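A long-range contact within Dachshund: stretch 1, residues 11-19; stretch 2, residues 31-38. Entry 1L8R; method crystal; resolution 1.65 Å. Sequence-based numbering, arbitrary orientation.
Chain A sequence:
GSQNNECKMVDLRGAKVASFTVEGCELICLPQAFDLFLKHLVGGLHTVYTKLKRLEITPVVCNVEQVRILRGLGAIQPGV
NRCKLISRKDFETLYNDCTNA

Stretch 1, residues 11-19: DLRGAKVAS
Stretch 2 31-38: PQAFDLFL

Strand 15-19 runs nearly antiparallel to helix 31-37, at 162°, with the axes 8.6 Å apart at closest approach. In the CA register, Arg13 CA is 8.7 Å from Phe37 CA. Ala15 CA is 8.1 Å from Leu36 CA. Val17 CA is 6.9 Å from Gln32 CA. A type I' turn, Leu12 to Ala15, joins strand 11-12 to strand 15-19. Arg13 (51/43) and Gly14 (84/-2) have positive phi; a CB on Gly14 would jam against the carbonyl O of Arg13. Asp11, chi1 t, accepts a hydrogen bond at Asp11 OD2 from Gly14 N (3.2 Å).

Phe37 (chi1 m, chi2 -68°) brings its ring to the turn. Phe37 CZ lies 3.1 Å from Leu12 O and 3.7 Å from Ala15 CB. Arg13 (m, t, p, chi4 80°) sets CD over one face of the Phe37 ring, 3.9 Å from its centroid and 7° off the normal, a CH-pi contact. Arg13 CZ is 5.6 Å from the Phe37 ring centroid, so any cation-pi attraction is weak. Leu12 (t, p) places CD2 3.7 Å from Ala33 CB.

Leu36 (m, t) reaches the strand through CD1, 3.6 Å from Val17 CG1 and 4.0 Å from Ala15 CB. Val17 is m. Gln32 is extended (t, t, chi3 40°), which carries OE1 to the strand backbone. There Gln32 OE1 accepts a nearly linear hydrogen bond from Ala18 N (2.8 Å, 172°), the only one between the stretches.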

# COMPACT_ATOMS: atom_id res chain seq x y z
N ASP A 11 7.69 -3.54 9.16
CA ASP A 11 7.12 -2.60 10.11
C ASP A 11 6.77 -1.27 9.46
O ASP A 11 7.53 -0.74 8.65
CB ASP A 11 8.08 -2.36 11.28
CG ASP A 11 7.42 -1.58 12.42
OD1 ASP A 11 6.65 -2.20 13.18
OD2 ASP A 11 7.68 -0.37 12.54
N LEU A 12 5.61 -0.75 9.81
CA LEU A 12 5.15 0.53 9.32
C LEU A 12 4.48 1.23 10.48
O LEU A 12 3.40 0.83 10.91
CB LEU A 12 4.16 0.38 8.17
CG LEU A 12 3.66 1.71 7.60
CD1 LEU A 12 4.86 2.55 7.17
CD2 LEU A 12 2.73 1.48 6.42
N ARG A 13 5.14 2.26 11.00
CA ARG A 13 4.60 3.02 12.12
C ARG A 13 4.17 2.09 13.27
O ARG A 13 3.10 2.27 13.85
CB ARG A 13 3.41 3.86 11.64
CG ARG A 13 3.71 4.76 10.46
CD ARG A 13 2.47 5.52 9.99
NE ARG A 13 1.98 6.47 11.00
CZ ARG A 13 2.49 7.68 11.20
NH1 ARG A 13 3.51 8.11 10.47
NH2 ARG A 13 1.99 8.47 12.14
N GLY A 14 5.00 1.10 13.57
CA GLY A 14 4.70 0.19 14.66
C GLY A 14 3.79 -0.97 14.34
O GLY A 14 3.52 -1.81 15.20
N ALA A 15 3.30 -1.04 13.11
CA ALA A 15 2.42 -2.13 12.72
C ALA A 15 3.10 -3.00 11.67
O ALA A 15 4.12 -2.62 11.09
CB ALA A 15 1.12 -1.58 12.17
N LYS A 16 2.54 -4.18 11.45
CA LYS A 16 3.07 -5.11 10.46
C LYS A 16 2.21 -5.00 9.20
O LYS A 16 0.98 -5.02 9.28
CB LYS A 16 3.01 -6.54 11.00
CG LYS A 16 4.13 -6.88 11.97
CD LYS A 16 5.44 -7.11 11.23
CE LYS A 16 6.61 -7.33 12.19
NZ LYS A 16 6.94 -6.10 12.95
N VAL A 17 2.86 -4.86 8.06
CA VAL A 17 2.15 -4.76 6.78
C VAL A 17 2.85 -5.61 5.73
O VAL A 17 4.05 -5.89 5.83
CB VAL A 17 2.08 -3.30 6.28
CG1 VAL A 17 1.31 -2.43 7.29
CG2 VAL A 17 3.47 -2.75 6.04
N ALA A 18 2.09 -6.03 4.73
CA ALA A 18 2.61 -6.85 3.66
C ALA A 18 3.42 -6.00 2.69
O ALA A 18 3.10 -4.83 2.44
CB ALA A 18 1.48 -7.55 2.93
N SER A 19 4.47 -6.59 2.14
CA SER A 19 5.35 -5.88 1.24
C SER A 19 5.89 -6.78 0.14
O SER A 19 5.95 -8.00 0.30
CB SER A 19 6.54 -5.31 2.04
OG SER A 19 7.60 -4.91 1.19
N PRO A 31 -3.72 -0.27 0.43
CA PRO A 31 -5.01 -0.38 1.11
C PRO A 31 -4.87 -0.80 2.57
O PRO A 31 -5.61 -0.33 3.44
CB PRO A 31 -5.76 -1.42 0.29
CG PRO A 31 -5.21 -1.23 -1.08
CD PRO A 31 -3.72 -1.07 -0.81
N GLN A 32 -3.91 -1.68 2.84
CA GLN A 32 -3.68 -2.15 4.20
C GLN A 32 -3.17 -1.01 5.07
O GLN A 32 -3.67 -0.81 6.19
CB GLN A 32 -2.67 -3.30 4.21
CG GLN A 32 -2.35 -3.84 5.60
CD GLN A 32 -1.45 -5.06 5.55
OE1 GLN A 32 -0.52 -5.11 4.75
NE2 GLN A 32 -1.71 -6.03 6.42
N ALA A 33 -2.20 -0.26 4.57
CA ALA A 33 -1.64 0.87 5.32
C ALA A 33 -2.74 1.91 5.55
O ALA A 33 -2.81 2.54 6.60
CB ALA A 33 -0.47 1.49 4.56
N PHE A 34 -3.59 2.09 4.54
CA PHE A 34 -4.70 3.02 4.62
C PHE A 34 -5.63 2.63 5.78
O PHE A 34 -5.94 3.45 6.64
CB PHE A 34 -5.48 3.02 3.31
CG PHE A 34 -6.80 3.74 3.39
CD1 PHE A 34 -6.86 5.13 3.41
CD2 PHE A 34 -7.99 3.03 3.45
CE1 PHE A 34 -8.08 5.80 3.50
CE2 PHE A 34 -9.22 3.68 3.54
CZ PHE A 34 -9.26 5.07 3.56
N ASP A 35 -6.05 1.37 5.80
CA ASP A 35 -6.96 0.89 6.85
C ASP A 35 -6.37 1.04 8.24
O ASP A 35 -7.10 1.26 9.21
CB ASP A 35 -7.33 -0.58 6.65
CG ASP A 35 -8.01 -0.84 5.33
OD1 ASP A 35 -8.74 0.05 4.84
OD2 ASP A 35 -7.83 -1.96 4.80
N LEU A 36 -5.06 0.91 8.34
CA LEU A 36 -4.38 1.00 9.63
C LEU A 36 -4.14 2.41 10.14
O LEU A 36 -4.21 2.65 11.35
CB LEU A 36 -3.03 0.27 9.58
CG LEU A 36 -3.02 -1.26 9.50
CD1 LEU A 36 -1.61 -1.73 9.20
CD2 LEU A 36 -3.53 -1.84 10.82
N PHE A 37 -3.86 3.34 9.24
CA PHE A 37 -3.53 4.70 9.67
C PHE A 37 -4.34 5.89 9.16
O PHE A 37 -4.25 6.98 9.72
CB PHE A 37 -2.05 4.95 9.38
CG PHE A 37 -1.14 3.90 9.96
CD1 PHE A 37 -0.99 3.79 11.34
CD2 PHE A 37 -0.46 3.02 9.14
CE1 PHE A 37 -0.16 2.80 11.89
CE2 PHE A 37 0.36 2.03 9.67
CZ PHE A 37 0.51 1.92 11.05
N LEU A 38 -5.13 5.70 8.11
CA LEU A 38 -5.90 6.81 7.56
C LEU A 38 -7.39 6.51 7.43
O LEU A 38 -8.13 7.27 6.80
CB LEU A 38 -5.34 7.19 6.18
CG LEU A 38 -3.90 7.70 6.12
CD1 LEU A 38 -3.46 7.81 4.67
CD2 LEU A 38 -3.78 9.04 6.83